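Long-range contact in transcription factor cep-1 (PDB 1T4W), which activates transcription from p53-type DNA consensus sites, promoting apoptosis under genotoxic and other stress and ensuring proper meiotic chromosome segregation in the nematode: residues F21-W32 with D184-K195. Numbering follows the deposited sequence.
Sequences FAISSEHEKYLW and DWKNFCEREDAK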
ATOM      1  N   PHE A  21      10.636   6.713   3.796  1.00 27.10           N
ATOM      2  CA  PHE A  21      10.155   5.515   4.472  1.00 28.96           C
ATOM      3  C   PHE A  21      10.878   5.352   5.788  1.00 30.45           C
ATOM      4  O   PHE A  21      12.041   5.724   5.910  1.00 32.62           O
ATOM      5  CB  PHE A  21      10.408   4.299   3.568  1.00 30.72           C
ATOM      6  CG  PHE A  21      10.009   2.985   4.177  1.00 47.67           C
ATOM      7  CD1 PHE A  21      10.752   2.426   5.218  1.00 56.48           C
ATOM      8  CD2 PHE A  21       8.872   2.317   3.731  1.00 53.62           C
ATOM      9  CE1 PHE A  21      10.363   1.223   5.806  1.00 56.70           C
ATOM     10  CE2 PHE A  21       8.477   1.114   4.311  1.00 46.19           C
ATOM     11  CZ  PHE A  21       9.222   0.569   5.351  1.00 56.49           C
ATOM     12  N   ALA A  22      10.191   4.810   6.786  1.00 23.51           N
ATOM     13  CA  ALA A  22      10.835   4.582   8.069  1.00 23.63           C
ATOM     14  C   ALA A  22      10.108   3.465   8.800  1.00 31.47           C
ATOM     15  O   ALA A  22       9.007   3.048   8.411  1.00 22.33           O
ATOM     16  CB  ALA A  22      10.837   5.863   8.927  1.00 23.29           C
ATOM     17  N   ILE A  23      10.741   2.990   9.863  1.00 26.42           N
ATOM     18  CA  ILE A  23      10.197   1.932  10.690  1.00 27.69           C
ATOM     19  C   ILE A  23      10.046   2.565  12.041  1.00 32.29           C
ATOM     20  O   ILE A  23      10.847   3.426  12.398  1.00 30.59           O
ATOM     21  CB  ILE A  23      11.181   0.768  10.845  1.00 34.40           C
ATOM     22  CG1 ILE A  23      11.578   0.214   9.476  1.00 41.33           C
ATOM     23  CG2 ILE A  23      10.547  -0.312  11.694  1.00 43.65           C
ATOM     24  CD1 ILE A  23      10.469  -0.476   8.729  1.00 42.30           C
ATOM     25  N   SER A  24       9.028   2.154  12.791  1.00 21.12           N
ATOM     26  CA  SER A  24       8.830   2.702  14.119  1.00 24.09           C
ATOM     27  C   SER A  24       9.664   1.872  15.085  1.00 42.56           C
ATOM     28  O   SER A  24      10.276   0.876  14.687  1.00 35.31           O
ATOM     29  CB  SER A  24       7.359   2.628  14.523  1.00 31.23           C
ATOM     30  OG  SER A  24       6.953   1.287  14.747  1.00 24.37           O
ATOM     31  N   SER A  25       9.699   2.287  16.346  1.00 38.18           N
ATOM     32  CA  SER A  25      10.446   1.554  17.355  1.00 54.29           C
ATOM     33  C   SER A  25       9.813   0.173  17.472  1.00 50.95           C
ATOM     34  O   SER A  25      10.465  -0.778  17.886  1.00 52.33           O
ATOM     35  CB  SER A  25      10.369   2.262  18.705  1.00 52.52           C
ATOM     36  OG  SER A  25       9.100   2.057  19.298  1.00 60.13           O
ATOM     37  N   GLU A  26       8.538   0.068  17.097  1.00 49.35           N
ATOM     38  CA  GLU A  26       7.833  -1.209  17.144  1.00 48.44           C
ATOM     39  C   GLU A  26       8.000  -1.974  15.832  1.00 41.09           C
ATOM     40  O   GLU A  26       7.351  -2.990  15.605  1.00 39.47           O
ATOM     41  CB  GLU A  26       6.351  -0.992  17.432  1.00 42.72           C
ATOM     42  CG  GLU A  26       6.114  -0.181  18.683  1.00 64.34           C
ATOM     43  CD  GLU A  26       6.817  -0.779  19.886  1.00 73.55           C
ATOM     44  OE1 GLU A  26       6.398  -1.865  20.342  1.00 79.18           O
ATOM     45  OE2 GLU A  26       7.797  -0.171  20.369  1.00 77.73           O
ATOM     46  N   HIS A  27       8.863  -1.466  14.964  1.00 36.21           N
ATOM     47  CA  HIS A  27       9.145  -2.116  13.683  1.00 45.78           C
ATOM     48  C   HIS A  27       8.039  -2.115  12.613  1.00 44.09           C
ATOM     49  O   HIS A  27       8.089  -2.888  11.666  1.00 35.37           O
ATOM     50  CB  HIS A  27       9.620  -3.550  13.933  1.00 58.09           C
ATOM     51  CG  HIS A  27      10.917  -3.627  14.677  1.00 65.77           C
ATOM     52  ND1 HIS A  27      12.102  -3.157  14.153  1.00 68.12           N
ATOM     53  CD2 HIS A  27      11.207  -4.081  15.919  1.00 67.44           C
ATOM     54  CE1 HIS A  27      13.067  -3.314  15.041  1.00 65.38           C
ATOM     55  NE2 HIS A  27      12.550  -3.871  16.122  1.00 71.43           N
ATOM     56  N   GLU A  28       7.045  -1.253  12.771  1.00 33.16           N
ATOM     57  CA  GLU A  28       5.976  -1.128  11.801  1.00 27.00           C
ATOM     58  C   GLU A  28       6.467  -0.156  10.735  1.00 22.74           C
ATOM     59  O   GLU A  28       7.306   0.712  11.011  1.00 19.13           O
ATOM     60  CB  GLU A  28       4.730  -0.623  12.506  1.00 24.17           C
ATOM     61  CG  GLU A  28       4.335  -1.575  13.618  1.00 33.07           C
ATOM     62  CD  GLU A  28       2.941  -1.341  14.134  1.00 46.86           C
ATOM     63  OE1 GLU A  28       2.684  -0.263  14.725  1.00 34.90           O
ATOM     64  OE2 GLU A  28       2.101  -2.248  13.943  1.00 55.80           O
ATOM     65  N   LYS A  29       5.946  -0.290   9.524  1.00 22.21           N
ATOM     66  CA  LYS A  29       6.405   0.532   8.416  1.00 18.47           C
ATOM     67  C   LYS A  29       5.586   1.767   8.103  1.00 19.84           C
ATOM     68  O   LYS A  29       4.360   1.714   8.051  1.00 20.87           O
ATOM     69  CB  LYS A  29       6.529  -0.353   7.191  1.00 23.48           C
ATOM     70  CG  LYS A  29       7.328  -1.611   7.526  1.00 30.53           C
ATOM     71  CD  LYS A  29       7.531  -2.482   6.337  1.00 25.09           C
ATOM     72  CE  LYS A  29       8.408  -3.675   6.717  1.00 25.70           C
ATOM     73  NZ  LYS A  29       8.466  -4.578   5.572  1.00 27.95           N
ATOM     74  N   TYR A  30       6.287   2.873   7.869  1.00 19.62           N
ATOM     75  CA  TYR A  30       5.648   4.158   7.571  1.00 26.44           C
ATOM     76  C   TYR A  30       6.157   4.764   6.278  1.00 23.20           C
ATOM     77  O   TYR A  30       7.359   4.808   6.016  1.00 21.92           O
ATOM     78  CB  TYR A  30       5.899   5.160   8.706  1.00 20.23           C
ATOM     79  CG  TYR A  30       5.269   4.776  10.027  1.00 18.01           C
ATOM     80  CD1 TYR A  30       5.665   3.624  10.705  1.00 17.79           C
ATOM     81  CD2 TYR A  30       4.259   5.562  10.588  1.00 14.42           C
ATOM     82  CE1 TYR A  30       5.069   3.258  11.913  1.00 21.00           C
ATOM     83  CE2 TYR A  30       3.658   5.209  11.792  1.00 20.21           C
ATOM     84  CZ  TYR A  30       4.068   4.060  12.448  1.00 30.08           C
ATOM     85  OH  TYR A  30       3.490   3.738  13.649  1.00 29.74           O
ATOM     86  N   LEU A  31       5.229   5.237   5.464  1.00 21.04           N
ATOM     87  CA  LEU A  31       5.581   5.880   4.206  1.00 18.04           C
ATOM     88  C   LEU A  31       4.968   7.286   4.118  1.00 17.73           C
ATOM     89  O   LEU A  31       3.812   7.491   4.492  1.00 16.98           O
ATOM     90  CB  LEU A  31       5.068   5.057   3.009  1.00 16.18           C
ATOM     91  CG  LEU A  31       5.098   5.779   1.649  1.00 23.61           C
ATOM     92  CD1 LEU A  31       6.536   5.853   1.135  1.00 19.82           C
ATOM     93  CD2 LEU A  31       4.216   5.024   0.639  1.00 20.59           C
ATOM     94  N   TRP A  32       5.754   8.248   3.649  1.00 18.04           N
ATOM     95  CA  TRP A  32       5.250   9.602   3.424  1.00 20.58           C
ATOM     96  C   TRP A  32       5.640   9.844   1.983  1.00 21.58           C
ATOM     97  O   TRP A  32       6.772   9.549   1.601  1.00 19.06           O
ATOM     98  CB  TRP A  32       5.948  10.648   4.307  1.00 19.19           C
ATOM     99  CG  TRP A  32       5.748  10.454   5.802  1.00 17.39           C
ATOM    100  CD1 TRP A  32       4.827  11.070   6.605  1.00 18.72           C
ATOM    101  CD2 TRP A  32       6.499   9.584   6.645  1.00 13.65           C
ATOM    102  NE1 TRP A  32       4.966  10.642   7.907  1.00 11.74           N
ATOM    103  CE2 TRP A  32       5.985   9.725   7.958  1.00 17.99           C
ATOM    104  CE3 TRP A  32       7.558   8.692   6.418  1.00 17.56           C
ATOM    105  CZ2 TRP A  32       6.494   9.007   9.042  1.00 15.58           C
ATOM    106  CZ3 TRP A  32       8.065   7.976   7.497  1.00 19.02           C
ATOM    107  CH2 TRP A  32       7.533   8.141   8.794  1.00 19.93           C
ATOM    108  N   ASP A 184       7.693  15.543   7.687  1.00 15.53           N
ATOM    109  CA  ASP A 184       6.983  14.575   8.510  1.00 19.25           C
ATOM    110  C   ASP A 184       7.843  13.362   8.881  1.00 21.94           C
ATOM    111  O   ASP A 184       7.806  12.884  10.019  1.00 21.24           O
ATOM    112  CB  ASP A 184       5.692  14.152   7.800  1.00 19.88           C
ATOM    113  CG  ASP A 184       4.703  15.316   7.655  1.00 26.33           C
ATOM    114  OD1 ASP A 184       4.444  15.969   8.671  1.00 33.70           O
ATOM    115  OD2 ASP A 184       4.189  15.574   6.548  1.00 28.64           O
ATOM    116  N   TRP A 185       8.611  12.872   7.919  1.00 17.73           N
ATOM    117  CA  TRP A 185       9.521  11.753   8.154  1.00 19.65           C
ATOM    118  C   TRP A 185      10.536  12.133   9.241  1.00 16.78           C
ATOM    119  O   TRP A 185      10.811  11.344  10.159  1.00 20.03           O
ATOM    120  CB  TRP A 185      10.294  11.422   6.877  1.00 16.10           C
ATOM    121  CG  TRP A 185      11.547  10.576   7.096  1.00 21.46           C
ATOM    122  CD1 TRP A 185      11.603   9.219   7.269  1.00 28.14           C
ATOM    123  CD2 TRP A 185      12.913  11.033   7.079  1.00 22.73           C
ATOM    124  NE1 TRP A 185      12.916   8.803   7.350  1.00 20.00           N
ATOM    125  CE2 TRP A 185      13.737   9.894   7.238  1.00 20.41           C
ATOM    126  CE3 TRP A 185      13.517  12.292   6.942  1.00 25.71           C
ATOM    127  CZ2 TRP A 185      15.139   9.975   7.263  1.00 24.43           C
ATOM    128  CZ3 TRP A 185      14.916  12.373   6.968  1.00 19.38           C
ATOM    129  CH2 TRP A 185      15.709  11.221   7.128  1.00 17.37           C
ATOM    130  N   LYS A 186      11.109  13.330   9.133  1.00 20.89           N
ATOM    131  CA  LYS A 186      12.111  13.749  10.110  1.00 17.76           C
ATOM    132  C   LYS A 186      11.519  13.890  11.505  1.00 24.79           C
ATOM    133  O   LYS A 186      12.141  13.475  12.508  1.00 19.90           O
ATOM    134  CB  LYS A 186      12.780  15.054   9.669  1.00 23.83           C
ATOM    135  CG  LYS A 186      13.789  15.658  10.667  1.00 21.26           C
ATOM    136  CD  LYS A 186      14.914  14.687  11.079  1.00 29.54           C
ATOM    137  CE  LYS A 186      15.793  14.237   9.930  1.00 22.68           C
ATOM    138  NZ  LYS A 186      17.163  13.799  10.460  1.00 30.22           N
ATOM    139  N   ASN A 187      10.328  14.477  11.580  1.00 20.80           N
ATOM    140  CA  ASN A 187       9.661  14.630  12.868  1.00 21.70           C
ATOM    141  C   ASN A 187       9.416  13.238  13.441  1.00 24.18           C
ATOM    142  O   ASN A 187       9.621  12.996  14.629  1.00 20.21           O
ATOM    143  CB  ASN A 187       8.316  15.357  12.717  1.00 20.05           C
ATOM    144  CG  ASN A 187       8.488  16.851  12.514  1.00 19.29           C
ATOM    145  OD1 ASN A 187       9.538  17.388  12.805  1.00 20.41           O
ATOM    146  ND2 ASN A 187       7.441  17.526  12.044  1.00 18.50           N
ATOM    147  N   PHE A 188       8.952  12.325  12.597  1.00 19.98           N
ATOM    148  CA  PHE A 188       8.693  10.967  13.067  1.00 24.12           C
ATOM    149  C   PHE A 188       9.948  10.292  13.630  1.00 21.50           C
ATOM    150  O   PHE A 188       9.918   9.719  14.724  1.00 21.87           O
ATOM    151  CB  PHE A 188       8.128  10.107  11.932  1.00 22.01           C
ATOM    152  CG  PHE A 188       7.875   8.668  12.321  1.00 28.07           C
ATOM    153  CD1 PHE A 188       6.663   8.286  12.877  1.00 30.63           C
ATOM    154  CD2 PHE A 188       8.840   7.692  12.092  1.00 24.05           C
ATOM    155  CE1 PHE A 188       6.412   6.946  13.187  1.00 39.71           C
ATOM    156  CE2 PHE A 188       8.598   6.349  12.399  1.00 25.92           C
ATOM    157  CZ  PHE A 188       7.390   5.980  12.940  1.00 25.67           C
ATOM    158  N   CYS A 189      11.047  10.342  12.879  1.00 20.22           N
ATOM    159  CA  CYS A 189      12.285   9.729  13.330  1.00 16.77           C
ATOM    160  C   CYS A 189      12.792  10.328  14.653  1.00 26.75           C
ATOM    161  O   CYS A 189      13.161   9.586  15.571  1.00 22.85           O
ATOM    162  CB  CYS A 189      13.353   9.846  12.235  1.00 18.80           C
ATOM    163  SG  CYS A 189      12.966   8.831  10.785  1.00 26.75           S
ATOM    164  N   GLU A 190      12.786  11.658  14.766  1.00 21.54           N
ATOM    165  CA  GLU A 190      13.245  12.317  16.000  1.00 23.18           C
ATOM    166  C   GLU A 190      12.375  11.915  17.178  1.00 29.76           C
ATOM    167  O   GLU A 190      12.888  11.678  18.266  1.00 26.62           O
ATOM    168  CB  GLU A 190      13.222  13.851  15.865  1.00 21.61           C
ATOM    169  CG  GLU A 190      14.259  14.407  14.892  1.00 32.26           C
ATOM    170  CD  GLU A 190      15.681  14.339  15.441  1.00 47.05           C
ATOM    171  OE1 GLU A 190      15.950  14.989  16.471  1.00 46.15           O
ATOM    172  OE2 GLU A 190      16.525  13.636  14.850  1.00 44.92           O
ATOM    173  N   ARG A 191      11.058  11.851  16.977  1.00 22.34           N
ATOM    174  CA  ARG A 191      10.170  11.460  18.066  1.00 24.12           C
ATOM    175  C   ARG A 191      10.423  10.006  18.493  1.00 37.31           C
ATOM    176  O   ARG A 191      10.460   9.703  19.688  1.00 29.36           O
ATOM    177  CB  ARG A 191       8.697  11.655  17.669  1.00 34.23           C
ATOM    178  CG  ARG A 191       8.255  13.109  17.720  1.00 53.13           C
ATOM    179  CD  ARG A 191       6.756  13.298  17.491  1.00 65.03           C
ATOM    180  NE  ARG A 191       6.355  13.235  16.080  1.00 70.35           N
ATOM    181  CZ  ARG A 191       6.038  12.112  15.437  1.00 69.50           C
ATOM    182  NH1 ARG A 191       6.074  10.949  16.076  1.00 74.68           N
ATOM    183  NH2 ARG A 191       5.672  12.149  14.161  1.00 29.98           N
ATOM    184  N   GLU A 192      10.609   9.113  17.520  1.00 25.16           N
ATOM    185  CA  GLU A 192      10.881   7.709  17.826  1.00 34.38           C
ATOM    186  C   GLU A 192      12.209   7.526  18.549  1.00 37.14           C
ATOM    187  O   GLU A 192      12.261   6.855  19.578  1.00 32.76           O
ATOM    188  CB  GLU A 192      10.903   6.863  16.550  1.00 23.78           C
ATOM    189  CG  GLU A 192       9.559   6.679  15.921  1.00 28.14           C
ATOM    190  CD  GLU A 192       8.628   5.843  16.776  1.00 27.40           C
ATOM    191  OE1 GLU A 192       9.003   4.713  17.126  1.00 32.15           O
ATOM    192  OE2 GLU A 192       7.515   6.303  17.083  1.00 37.09           O
ATOM    193  N   ASP A 193      13.276   8.117  18.009  1.00 32.56           N
ATOM    194  CA  ASP A 193      14.603   7.998  18.603  1.00 31.89           C
ATOM    195  C   ASP A 193      14.672   8.633  19.981  1.00 44.28           C
ATOM    196  O   ASP A 193      15.527   8.285  20.786  1.00 48.13           O
ATOM    197  CB  ASP A 193      15.671   8.648  17.722  1.00 28.24           C
ATOM    198  CG  ASP A 193      15.840   7.949  16.383  1.00 30.77           C
ATOM    199  OD1 ASP A 193      15.467   6.765  16.259  1.00 29.19           O
ATOM    200  OD2 ASP A 193      16.371   8.585  15.455  1.00 31.82           O
ATOM    201  N   ALA A 194      13.787   9.580  20.248  1.00 35.15           N
ATOM    202  CA  ALA A 194      13.783  10.232  21.542  1.00 52.53           C
ATOM    203  C   ALA A 194      13.304   9.215  22.564  1.00 61.79           C
ATOM    204  O   ALA A 194      13.646   9.299  23.742  1.00 64.73           O
ATOM    205  CB  ALA A 194      12.865  11.438  21.529  1.00 50.97           C
ATOM    206  N   LYS A 195      12.515   8.250  22.104  1.00 65.92           N
ATOM    207  CA  LYS A 195      11.998   7.211  22.983  1.00 72.79           C
ATOM    208  C   LYS A 195      13.158   6.381  23.522  1.00 79.57           C
ATOM    209  O   LYS A 195      13.714   5.537  22.815  1.00 79.15           O
ATOM    210  CB  LYS A 195      11.016   6.317  22.226  1.00 75.69           C
ATOM    211  CG  LYS A 195       9.881   7.093  21.572  1.00 85.21           C
ATOM    212  CD  LYS A 195       8.711   6.202  21.172  1.00 84.77           C
ATOM    213  CE  LYS A 195       9.118   5.129  20.176  1.00 84.91           C
ATOM    214  NZ  LYS A 195       7.935   4.317  19.756  1.00 92.09           N
TER
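Helix 184-194 lies against one face of the hairpin formed by strands 21-23 and 29-32, its axis 9.2 Å and 16° from the first and 9.4 Å and 152° from the second, so it runs roughly parallel to one and, less closely, antiparallel to the other. W32 and W185 open the interface: the CA of W185 sits 3.9 Å from the centroid of the W32 six-membered ring, almost on the ring normal, a CH-pi contact. The edge of the W185 five-membered ring points toward the face of that same ring, offset, with planes at 76°. D184 CB reaches W32 CD1 at 3.4 Å, so the indole is packed against the first turn of this helical segment. F188, its CG anti to the backbone N, reaches from the helix onto the hairpin face: its CB lies 3.5 Å from W32 CZ2, and its CZ stands over the centre of the Y30 ring, while S24 CB and the carbonyl oxygen of I23 approach its edge. The Y30 hydroxyl is bonded to K173 on strand 166-177. A22 CB packs on the rim of W185. Replacing W32 with an alanine would probably open a gap under the backbone of W185 and against one face of F188, leaving the F188 ring less firmly placed. Beyond the aromatics, E192 bends at its second torsion, and its OE1 accepts a hydrogen bond from S25 N at 2.6 Å, met on the anti side and out of the carboxylate plane. K195, poorly ordered, is modelled with NZ 2.9 Å from E192 OE1 in a salt bridge, arriving from the opposite face, and donating to S25 OG; both bonds are less certain. These polar contacts fall at the hairpin's type I turn, S24 to H27. An aromatic cluster of Y30, W32, W185 and F188 thus docks the C-terminal helix on the edge hairpin of the beta-sandwich in this p53-family DNA-binding domain.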